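Local coordinates for protein probable dehydrogenase (Bordetella bronchiseptica, PDB 3MOI) that probably acts as an NAD(P)-dependent oxidoreductase of the GFO/IDH/MocA family, with a Rossmann-fold nucleotide-binding domain and a C-terminal alpha/beta domain, at residues A[128-136]-A[328-336]; A[176-187]-A[364-375]. One frame throughout, in Å; residues are numbered along the deposited sequence.

Contact 1 (A[128-136]-A[328-336]); sequences PVVRTLRAI and REVPAITGR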
loop_
_atom_site.group_PDB
_atom_site.type_symbol
_atom_site.label_atom_id
_atom_site.label_comp_id
_atom_site.label_asym_id
_atom_site.label_seq_id
_atom_site.Cartn_x
_atom_site.Cartn_y
_atom_site.Cartn_z
ATOM N N PRO A 128 -9.689 -16.250 10.361
ATOM C CA PRO A 128 -10.299 -15.552 11.511
ATOM C C PRO A 128 -9.795 -14.149 11.711
ATOM O O PRO A 128 -10.506 -13.344 12.252
ATOM C CB PRO A 128 -9.896 -16.418 12.733
ATOM C CG PRO A 128 -9.573 -17.760 12.161
ATOM C CD PRO A 128 -8.995 -17.476 10.768
ATOM N N VAL A 129 -8.583 -13.821 11.303
ATOM C CA VAL A 129 -8.179 -12.422 11.448
ATOM C C VAL A 129 -9.100 -11.487 10.658
ATOM O O VAL A 129 -9.464 -10.412 11.151
ATOM C CB VAL A 129 -6.697 -12.175 11.129
ATOM C CG1 VAL A 129 -5.790 -13.024 12.084
ATOM C CG2 VAL A 129 -6.397 -12.440 9.668
ATOM N N VAL A 130 -9.552 -11.930 9.480
ATOM C CA VAL A 130 -10.478 -11.150 8.667
ATOM C C VAL A 130 -11.850 -11.106 9.284
ATOM O O VAL A 130 -12.516 -10.087 9.301
ATOM C CB VAL A 130 -10.571 -11.719 7.270
ATOM C CG1 VAL A 130 -11.658 -11.025 6.498
ATOM C CG2 VAL A 130 -9.162 -11.627 6.557
ATOM N N ARG A 131 -12.293 -12.204 9.820
ATOM C CA ARG A 131 -13.559 -12.192 10.556
ATOM C C ARG A 131 -13.452 -11.293 11.758
ATOM O O ARG A 131 -14.389 -10.549 12.094
ATOM C CB ARG A 131 -13.895 -13.593 11.011
ATOM C CG ARG A 131 -15.220 -13.766 11.779
ATOM C CD ARG A 131 -15.536 -15.288 11.793
ATOM N NE ARG A 131 -16.038 -15.741 13.086
ATOM C CZ ARG A 131 -17.197 -16.384 13.274
ATOM N NH1 ARG A 131 -18.023 -16.660 12.248
ATOM N NH2 ARG A 131 -17.542 -16.751 14.507
ATOM N N THR A 132 -12.292 -11.317 12.392
ATOM C CA THR A 132 -12.082 -10.446 13.553
ATOM C C THR A 132 -12.114 -9.005 13.163
ATOM O O THR A 132 -12.710 -8.234 13.897
ATOM C CB THR A 132 -10.788 -10.738 14.317
ATOM O OG1 THR A 132 -10.706 -12.143 14.549
ATOM C CG2 THR A 132 -10.776 -9.979 15.652
ATOM N N LEU A 133 -11.499 -8.648 12.038
ATOM C CA LEU A 133 -11.521 -7.266 11.562
ATOM C C LEU A 133 -12.963 -6.865 11.317
ATOM O O LEU A 133 -13.353 -5.778 11.708
ATOM C CB LEU A 133 -10.648 -7.017 10.294
ATOM C CG LEU A 133 -9.092 -7.069 10.405
ATOM C CD1 LEU A 133 -8.387 -7.393 9.056
ATOM C CD2 LEU A 133 -8.422 -5.819 10.995
ATOM N N ARG A 134 -13.770 -7.752 10.711
ATOM C CA ARG A 134 -15.199 -7.450 10.500
ATOM C C ARG A 134 -15.872 -7.186 11.851
ATOM O O ARG A 134 -16.488 -6.128 12.071
ATOM C CB ARG A 134 -15.953 -8.556 9.714
ATOM C CG ARG A 134 -17.460 -8.312 9.581
ATOM C CD ARG A 134 -18.276 -9.588 9.007
ATOM N NE ARG A 134 -18.626 -9.298 7.605
ATOM C CZ ARG A 134 -19.831 -9.168 7.044
ATOM N NH1 ARG A 134 -20.988 -9.445 7.675
ATOM N NH2 ARG A 134 -19.839 -8.797 5.751
ATOM N N ALA A 135 -15.741 -8.120 12.773
ATOM C CA ALA A 135 -16.432 -7.921 14.081
ATOM C C ALA A 135 -16.106 -6.520 14.666
ATOM O O ALA A 135 -16.998 -5.767 15.075
ATOM C CB ALA A 135 -16.097 -9.032 15.021
ATOM N N ILE A 136 -14.840 -6.129 14.599
ATOM C CA ILE A 136 -14.424 -4.844 15.176
ATOM C C ILE A 136 -15.113 -3.661 14.502
ATOM O O ILE A 136 -15.601 -2.761 15.157
ATOM C CB ILE A 136 -12.888 -4.702 15.128
ATOM C CG1 ILE A 136 -12.271 -5.669 16.154
ATOM C CG2 ILE A 136 -12.473 -3.302 15.379
ATOM C CD1 ILE A 136 -10.842 -6.016 15.909
ATOM N N ARG A 328 -3.585 -1.730 21.308
ATOM C CA ARG A 328 -4.018 -2.894 22.073
ATOM C C ARG A 328 -4.356 -4.023 21.088
ATOM O O ARG A 328 -4.533 -3.763 19.899
ATOM C CB ARG A 328 -5.207 -2.561 22.994
ATOM C CG ARG A 328 -6.556 -2.462 22.281
ATOM C CD ARG A 328 -7.598 -1.608 23.057
ATOM N NE ARG A 328 -8.689 -1.168 22.170
ATOM C CZ ARG A 328 -9.764 -1.903 21.848
ATOM N NH1 ARG A 328 -9.938 -3.137 22.357
ATOM N NH2 ARG A 328 -10.676 -1.393 21.012
ATOM N N GLU A 329 -4.417 -5.258 21.588
ATOM C CA GLU A 329 -4.593 -6.469 20.778
ATOM C C GLU A 329 -5.939 -7.123 21.101
ATOM O O GLU A 329 -6.380 -7.121 22.243
ATOM C CB GLU A 329 -3.423 -7.464 20.976
ATOM C CG GLU A 329 -3.324 -8.581 19.885
ATOM C CD GLU A 329 -1.910 -9.198 19.721
ATOM O OE1 GLU A 329 -1.074 -9.002 20.646
ATOM O OE2 GLU A 329 -1.644 -9.892 18.690
ATOM N N VAL A 330 -6.609 -7.636 20.067
ATOM C CA VAL A 330 -7.844 -8.401 20.216
ATOM C C VAL A 330 -7.619 -9.807 19.692
ATOM O O VAL A 330 -7.312 -9.972 18.540
ATOM C CB VAL A 330 -8.985 -7.762 19.408
ATOM C CG1 VAL A 330 -10.279 -8.643 19.478
ATOM C CG2 VAL A 330 -9.222 -6.337 19.895
ATOM N N PRO A 331 -7.771 -10.831 20.529
ATOM C CA PRO A 331 -7.660 -12.184 19.989
ATOM C C PRO A 331 -8.662 -12.531 18.871
ATOM O O PRO A 331 -9.790 -12.055 18.855
ATOM C CB PRO A 331 -7.944 -13.070 21.222
ATOM C CG PRO A 331 -8.631 -12.181 22.179
ATOM C CD PRO A 331 -7.938 -10.874 21.988
ATOM N N ALA A 332 -8.215 -13.377 17.962
ATOM C CA ALA A 332 -9.008 -13.848 16.867
ATOM C C ALA A 332 -10.223 -14.663 17.318
ATOM O O ALA A 332 -10.111 -15.642 18.072
ATOM C CB ALA A 332 -8.142 -14.693 15.958
ATOM N N ILE A 333 -11.382 -14.279 16.818
ATOM C CA ILE A 333 -12.575 -15.039 17.067
ATOM C C ILE A 333 -12.357 -16.563 16.883
ATOM O O ILE A 333 -11.905 -17.016 15.842
ATOM C CB ILE A 333 -13.763 -14.501 16.278
ATOM C CG1 ILE A 333 -14.096 -13.072 16.803
ATOM C CG2 ILE A 333 -14.953 -15.441 16.459
ATOM C CD1 ILE A 333 -15.195 -12.286 15.990
ATOM N N THR A 334 -12.591 -17.312 17.976
ATOM C CA THR A 334 -12.458 -18.754 17.979
ATOM C C THR A 334 -13.409 -19.304 16.927
ATOM O O THR A 334 -14.594 -18.999 16.939
ATOM C CB THR A 334 -12.885 -19.400 19.357
ATOM O OG1 THR A 334 -12.470 -20.779 19.399
ATOM C CG2 THR A 334 -14.467 -19.403 19.556
ATOM N N GLY A 335 -12.894 -20.092 16.007
ATOM C CA GLY A 335 -13.780 -20.953 15.206
ATOM C C GLY A 335 -13.874 -22.340 15.832
ATOM O O GLY A 335 -13.104 -22.720 16.706
ATOM N N ARG A 336 -14.782 -23.133 15.342
ATOM C CA ARG A 336 -15.006 -24.444 15.965
ATOM C C ARG A 336 -13.968 -25.526 15.584
ATOM O O ARG A 336 -13.832 -26.525 16.287
ATOM C CB ARG A 336 -16.440 -24.917 15.686
ATOM C CG ARG A 336 -17.105 -25.393 16.961
ATOM C CD ARG A 336 -18.546 -25.740 16.724
ATOM N NE ARG A 336 -19.231 -26.555 17.749
ATOM C CZ ARG A 336 -19.055 -27.862 17.983
ATOM N NH1 ARG A 336 -18.130 -28.576 17.361
ATOM N NH2 ARG A 336 -19.801 -28.458 18.896
#
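A chi1 of -48° sets Thr132 OG1 beside its own backbone N, facing Ile333, and swings CG2 anti to that N toward Val330 and Pro331, so that its two branches hold the chain leaving strand 326-331 against helix 128-139. The hydroxyl accepts a hydrogen bond from Ile333 N (N to OG1 3.2 Å, angle at the hydrogen 152°) and donates to Pro128 O one turn back, with OG1 2.6 Å from that oxygen. Pro128 O also takes the helical bond from Thr132 N, and its two donors approach from opposite faces of the carbonyl plane. Threonine suits this place because one side chain supplies both a polar relay and a methyl, whose CG2 is 4.1 Å from Val330 CG1. The helix packs here on strand 326-331, the outermost strand within this chain of the C-terminal domain's mixed sheet, and Thr132 and Ile136 also reach Val319 on the adjacent strand 318-323. Past the strand, Ile333 spreads along the helix surface: its CD1 meets Ala135 CB at 3.5 Å, where a small residue lets it come close. Its CG2 branch, anti to the backbone N, touches the edge of the Arg131 guanidinium, with NH2 at 3.5 Å; the two side chains cross at about a right angle. Toward the start of the helix, Pro128 CB rests 4.1 Å from Ala332 CB, both beside Gln297.

Contact 2 (A[176-187]-A[364-375]); sequences YNQLPHQIDSIK and WGKDTLEVCLAV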
loop_
_atom_site.group_PDB
_atom_site.type_symbol
_atom_site.label_atom_id
_atom_site.label_comp_id
_atom_site.label_asym_id
_atom_site.label_seq_id
_atom_site.Cartn_x
_atom_site.Cartn_y
_atom_site.Cartn_z
ATOM N N TYR A 176 -7.269 -14.366 -11.176
ATOM C CA TYR A 176 -8.272 -15.329 -10.765
ATOM C C TYR A 176 -7.874 -16.202 -9.562
ATOM O O TYR A 176 -8.715 -16.858 -8.945
ATOM C CB TYR A 176 -8.530 -16.255 -11.937
ATOM C CG TYR A 176 -9.133 -15.621 -13.132
ATOM C CD1 TYR A 176 -10.427 -15.065 -13.066
ATOM C CD2 TYR A 176 -8.469 -15.637 -14.381
ATOM C CE1 TYR A 176 -11.018 -14.494 -14.199
ATOM C CE2 TYR A 176 -9.039 -15.037 -15.517
ATOM C CZ TYR A 176 -10.324 -14.495 -15.431
ATOM O OH TYR A 176 -10.963 -13.986 -16.558
ATOM N N ASN A 177 -6.590 -16.238 -9.253
ATOM C CA ASN A 177 -6.055 -17.213 -8.267
ATOM C C ASN A 177 -5.534 -16.541 -6.988
ATOM O O ASN A 177 -5.166 -17.224 -6.017
ATOM C CB ASN A 177 -4.977 -18.038 -8.968
ATOM C CG ASN A 177 -5.555 -18.799 -10.170
ATOM O OD1 ASN A 177 -6.320 -19.735 -9.995
ATOM N ND2 ASN A 177 -5.227 -18.367 -11.395
ATOM N N GLN A 178 -5.448 -15.206 -6.993
ATOM C CA GLN A 178 -4.915 -14.484 -5.830
ATOM C C GLN A 178 -5.774 -13.240 -5.448
ATOM O O GLN A 178 -6.237 -13.071 -4.314
ATOM C CB GLN A 178 -3.473 -14.117 -6.107
ATOM C CG GLN A 178 -2.480 -15.326 -6.144
ATOM C CD GLN A 178 -2.275 -15.922 -4.726
ATOM O OE1 GLN A 178 -3.024 -16.805 -4.281
ATOM N NE2 GLN A 178 -1.316 -15.384 -4.007
ATOM N N LEU A 179 -6.019 -12.379 -6.403
ATOM C CA LEU A 179 -6.790 -11.195 -6.143
ATOM C C LEU A 179 -8.148 -11.513 -5.446
ATOM O O LEU A 179 -8.601 -10.765 -4.591
ATOM C CB LEU A 179 -7.006 -10.489 -7.472
ATOM C CG LEU A 179 -6.109 -9.296 -7.788
ATOM C CD1 LEU A 179 -4.704 -9.377 -7.181
ATOM C CD2 LEU A 179 -6.090 -8.951 -9.294
ATOM N N PRO A 180 -8.794 -12.643 -5.791
ATOM C CA PRO A 180 -10.056 -12.865 -5.088
ATOM C C PRO A 180 -9.900 -12.902 -3.559
ATOM O O PRO A 180 -10.804 -12.478 -2.829
ATOM C CB PRO A 180 -10.598 -14.198 -5.678
ATOM C CG PRO A 180 -10.101 -14.194 -7.070
ATOM C CD PRO A 180 -8.651 -13.526 -6.949
ATOM N N HIS A 181 -8.754 -13.335 -3.067
ATOM C CA HIS A 181 -8.538 -13.317 -1.617
ATOM C C HIS A 181 -8.588 -11.895 -1.040
ATOM O O HIS A 181 -9.185 -11.659 0.015
ATOM C CB HIS A 181 -7.223 -13.999 -1.265
ATOM C CG HIS A 181 -7.184 -15.461 -1.568
ATOM N ND1 HIS A 181 -8.170 -16.341 -1.151
ATOM C CD2 HIS A 181 -6.230 -16.215 -2.168
ATOM C CE1 HIS A 181 -7.867 -17.564 -1.555
ATOM N NE2 HIS A 181 -6.677 -17.524 -2.149
ATOM N N GLN A 182 -8.060 -10.935 -1.758
ATOM C CA GLN A 182 -8.113 -9.580 -1.276
ATOM C C GLN A 182 -9.500 -9.021 -1.492
ATOM O O GLN A 182 -10.059 -8.353 -0.626
ATOM C CB GLN A 182 -7.058 -8.725 -1.991
ATOM C CG GLN A 182 -5.640 -9.139 -1.644
ATOM C CD GLN A 182 -4.594 -8.488 -2.437
ATOM O OE1 GLN A 182 -4.689 -8.450 -3.628
ATOM N NE2 GLN A 182 -3.541 -7.989 -1.789
ATOM N N ILE A 183 -10.088 -9.302 -2.646
ATOM C CA ILE A 183 -11.347 -8.720 -2.935
ATOM C C ILE A 183 -12.323 -9.244 -1.899
ATOM O O ILE A 183 -13.088 -8.485 -1.349
ATOM C CB ILE A 183 -11.824 -9.078 -4.341
ATOM C CG1 ILE A 183 -10.899 -8.493 -5.418
ATOM C CG2 ILE A 183 -13.285 -8.608 -4.598
ATOM C CD1 ILE A 183 -11.221 -9.056 -6.810
ATOM N N ASP A 184 -12.315 -10.545 -1.631
ATOM C CA ASP A 184 -13.300 -11.092 -0.700
ATOM C C ASP A 184 -13.091 -10.556 0.694
ATOM O O ASP A 184 -14.060 -10.365 1.437
ATOM C CB ASP A 184 -13.242 -12.610 -0.639
ATOM C CG ASP A 184 -13.756 -13.272 -1.907
ATOM O OD1 ASP A 184 -14.601 -12.685 -2.615
ATOM O OD2 ASP A 184 -13.274 -14.375 -2.204
ATOM N N SER A 185 -11.825 -10.288 1.050
ATOM C CA SER A 185 -11.547 -9.777 2.382
ATOM C C SER A 185 -12.068 -8.362 2.510
ATOM O O SER A 185 -12.633 -7.974 3.575
ATOM C CB SER A 185 -10.056 -9.858 2.687
ATOM O OG SER A 185 -9.688 -11.242 2.602
ATOM N N ILE A 186 -11.894 -7.598 1.435
ATOM C CA ILE A 186 -12.355 -6.215 1.443
ATOM C C ILE A 186 -13.865 -6.215 1.593
ATOM O O ILE A 186 -14.387 -5.571 2.456
ATOM C CB ILE A 186 -11.908 -5.502 0.210
ATOM C CG1 ILE A 186 -10.379 -5.284 0.253
ATOM C CG2 ILE A 186 -12.578 -4.205 0.077
ATOM C CD1 ILE A 186 -9.793 -4.873 -1.073
ATOM N N LYS A 187 -14.581 -6.994 0.815
ATOM C CA LYS A 187 -16.000 -7.106 1.029
ATOM C C LYS A 187 -16.413 -7.583 2.432
ATOM O O LYS A 187 -17.417 -7.123 2.996
ATOM C CB LYS A 187 -16.559 -8.054 0.032
ATOM C CG LYS A 187 -16.475 -7.539 -1.427
ATOM C CD LYS A 187 -17.600 -8.207 -2.221
ATOM C CE LYS A 187 -17.256 -9.511 -2.708
ATOM N NZ LYS A 187 -18.367 -10.042 -3.528
ATOM N N TRP A 364 -22.356 -13.960 -4.325
ATOM C CA TRP A 364 -21.222 -13.262 -3.846
ATOM C C TRP A 364 -20.070 -13.651 -4.719
ATOM O O TRP A 364 -19.278 -12.829 -5.111
ATOM C CB TRP A 364 -21.005 -13.657 -2.408
ATOM C CG TRP A 364 -19.663 -13.396 -1.826
ATOM C CD1 TRP A 364 -18.495 -14.058 -2.102
ATOM C CD2 TRP A 364 -19.372 -12.518 -0.752
ATOM N NE1 TRP A 364 -17.465 -13.551 -1.337
ATOM C CE2 TRP A 364 -17.990 -12.614 -0.489
ATOM C CE3 TRP A 364 -20.138 -11.629 -0.000
ATOM C CZ2 TRP A 364 -17.391 -11.898 0.509
ATOM C CZ3 TRP A 364 -19.546 -10.922 0.961
ATOM C CH2 TRP A 364 -18.184 -11.037 1.214
ATOM N N GLY A 365 -19.969 -14.928 -5.018
ATOM C CA GLY A 365 -18.988 -15.446 -5.985
ATOM C C GLY A 365 -19.046 -14.764 -7.352
ATOM O O GLY A 365 -17.999 -14.248 -7.845
ATOM N N LYS A 366 -20.250 -14.687 -7.941
ATOM C CA LYS A 366 -20.366 -14.024 -9.262
ATOM C C LYS A 366 -19.861 -12.610 -9.154
ATOM O O LYS A 366 -19.104 -12.143 -10.021
ATOM C CB LYS A 366 -21.796 -14.002 -9.824
ATOM C CG LYS A 366 -21.928 -13.285 -11.177
ATOM C CD LYS A 366 -23.363 -13.285 -11.705
ATOM C CE LYS A 366 -23.422 -12.789 -13.162
ATOM N NZ LYS A 366 -24.860 -12.748 -13.674
ATOM N N ASP A 367 -20.266 -11.958 -8.083
ATOM C CA ASP A 367 -19.847 -10.620 -7.803
ATOM C C ASP A 367 -18.331 -10.468 -7.726
ATOM O O ASP A 367 -17.757 -9.550 -8.348
ATOM C CB ASP A 367 -20.535 -10.077 -6.559
ATOM C CG ASP A 367 -20.123 -8.646 -6.280
ATOM O OD1 ASP A 367 -20.810 -7.676 -6.775
ATOM O OD2 ASP A 367 -19.060 -8.511 -5.636
ATOM N N THR A 368 -17.651 -11.409 -7.083
ATOM C CA THR A 368 -16.197 -11.368 -7.084
ATOM C C THR A 368 -15.664 -11.622 -8.493
ATOM O O THR A 368 -14.676 -10.974 -8.977
ATOM C CB THR A 368 -15.650 -12.360 -6.089
ATOM O OG1 THR A 368 -16.000 -11.896 -4.790
ATOM C CG2 THR A 368 -14.113 -12.521 -6.198
ATOM N N LEU A 369 -16.283 -12.543 -9.206
ATOM C CA LEU A 369 -15.846 -12.743 -10.602
ATOM C C LEU A 369 -15.987 -11.400 -11.329
ATOM O O LEU A 369 -15.045 -10.990 -11.993
ATOM C CB LEU A 369 -16.623 -13.853 -11.266
ATOM C CG LEU A 369 -16.474 -14.087 -12.771
ATOM C CD1 LEU A 369 -15.044 -14.470 -13.217
ATOM C CD2 LEU A 369 -17.444 -15.135 -13.145
ATOM N N GLU A 370 -17.070 -10.630 -11.111
ATOM C CA GLU A 370 -17.226 -9.394 -11.913
ATOM C C GLU A 370 -16.196 -8.404 -11.548
ATOM O O GLU A 370 -15.735 -7.662 -12.392
ATOM C CB GLU A 370 -18.587 -8.768 -11.786
ATOM C CG GLU A 370 -19.654 -9.590 -12.480
ATOM C CD GLU A 370 -21.073 -9.163 -12.174
ATOM O OE1 GLU A 370 -21.277 -8.214 -11.388
ATOM O OE2 GLU A 370 -22.022 -9.757 -12.740
ATOM N N VAL A 371 -15.808 -8.381 -10.279
ATOM C CA VAL A 371 -14.769 -7.443 -9.880
ATOM C C VAL A 371 -13.434 -7.825 -10.541
ATOM O O VAL A 371 -12.748 -6.975 -11.073
ATOM C CB VAL A 371 -14.628 -7.381 -8.357
ATOM C CG1 VAL A 371 -13.396 -6.606 -7.975
ATOM C CG2 VAL A 371 -15.929 -6.795 -7.719
ATOM N N CYS A 372 -13.079 -9.101 -10.538
ATOM C CA CYS A 372 -11.930 -9.519 -11.346
ATOM C C CYS A 372 -12.030 -9.063 -12.816
ATOM O O CYS A 372 -11.051 -8.542 -13.378
ATOM C CB CYS A 372 -11.799 -11.034 -11.371
ATOM S SG CYS A 372 -11.445 -11.778 -9.756
ATOM N N LEU A 373 -13.187 -9.235 -13.455
ATOM C CA LEU A 373 -13.314 -8.824 -14.874
ATOM C C LEU A 373 -13.098 -7.330 -15.012
ATOM O O LEU A 373 -12.520 -6.879 -16.001
ATOM C CB LEU A 373 -14.669 -9.226 -15.507
ATOM C CG LEU A 373 -14.868 -10.777 -15.618
ATOM C CD1 LEU A 373 -16.303 -11.196 -15.971
ATOM C CD2 LEU A 373 -13.882 -11.427 -16.574
ATOM N N ALA A 374 -13.501 -6.567 -14.012
ATOM C CA ALA A 374 -13.400 -5.131 -14.089
ATOM C C ALA A 374 -11.933 -4.714 -13.937
ATOM O O ALA A 374 -11.478 -3.733 -14.559
ATOM C CB ALA A 374 -14.322 -4.464 -13.058
ATOM N N VAL A 375 -11.163 -5.485 -13.181
ATOM C CA VAL A 375 -9.706 -5.288 -13.123
ATOM C C VAL A 375 -9.092 -5.516 -14.511
ATOM O O VAL A 375 -8.253 -4.717 -14.978
ATOM C CB VAL A 375 -9.049 -6.224 -12.094
ATOM C CG1 VAL A 375 -7.523 -6.237 -12.284
ATOM C CG2 VAL A 375 -9.452 -5.775 -10.632
#
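Lys187 NZ and Thr368 OG1 form the polar centre where the helical segments 179-187 and 364-375 cross at 120°, their axes 10.1 Å apart. The ammonium makes a salt bridge to Asp367, NZ to OD2 2.7 Å, on the oxygen's anti side and 30° out of the carboxylate plane. Weak bonds run from NZ to Trp364 O and Thr368 OG1, and NZ also lies over the indole face, 3.9 Å from the centroid of the five-membered ring in a cation-pi contact. Lysine is long enough to lay CE over the six-membered ring, with a bend at chi3 (-84°), and still carry NZ to the carboxylate. Thr368 is a knob among Pro180, Ile183, Asp184 and Lys187; threonine suits it, giving CG2 to Pro180 and a hydroxyl to Asp184, OG1 to OD1 2.7 Å. Trp364 NE1 adds a weak bond to that oxygen.

Further along, Ile183 CD1 meets Val371 CG1 at 3.5 Å, and its side chain also touches Met228 and Ile194 of the mixed sheet. In the second shell Arg387 binds Asp367 OD1 and so positions the carboxylate. With Asp367 and the indole face at hand, Lys187 would be expected to stay protonated despite its burial.

How the contacts relate
The two contacts differ in depth: contact 1 lies near the surface, about 18 Å from the centre of the chain, and contact 2 is buried, about 10 Å from it. Their centres are 22 Å apart, yet helix 179-190 ties them together, since it forms one side of contact 2 and packs behind helix 128-139 of contact 1, where Val130 CG2 lies 4.0 Å from Ser185 OG. Contact 1 sets a helix against an edge strand and the chain beyond it, using mostly aliphatic groups and a single hydrogen bond across the interface. Contact 2 crosses two helices, and the buried Lys187 and Asp184 are met by Asp367, one threonine hydroxyl and the indole of Trp364.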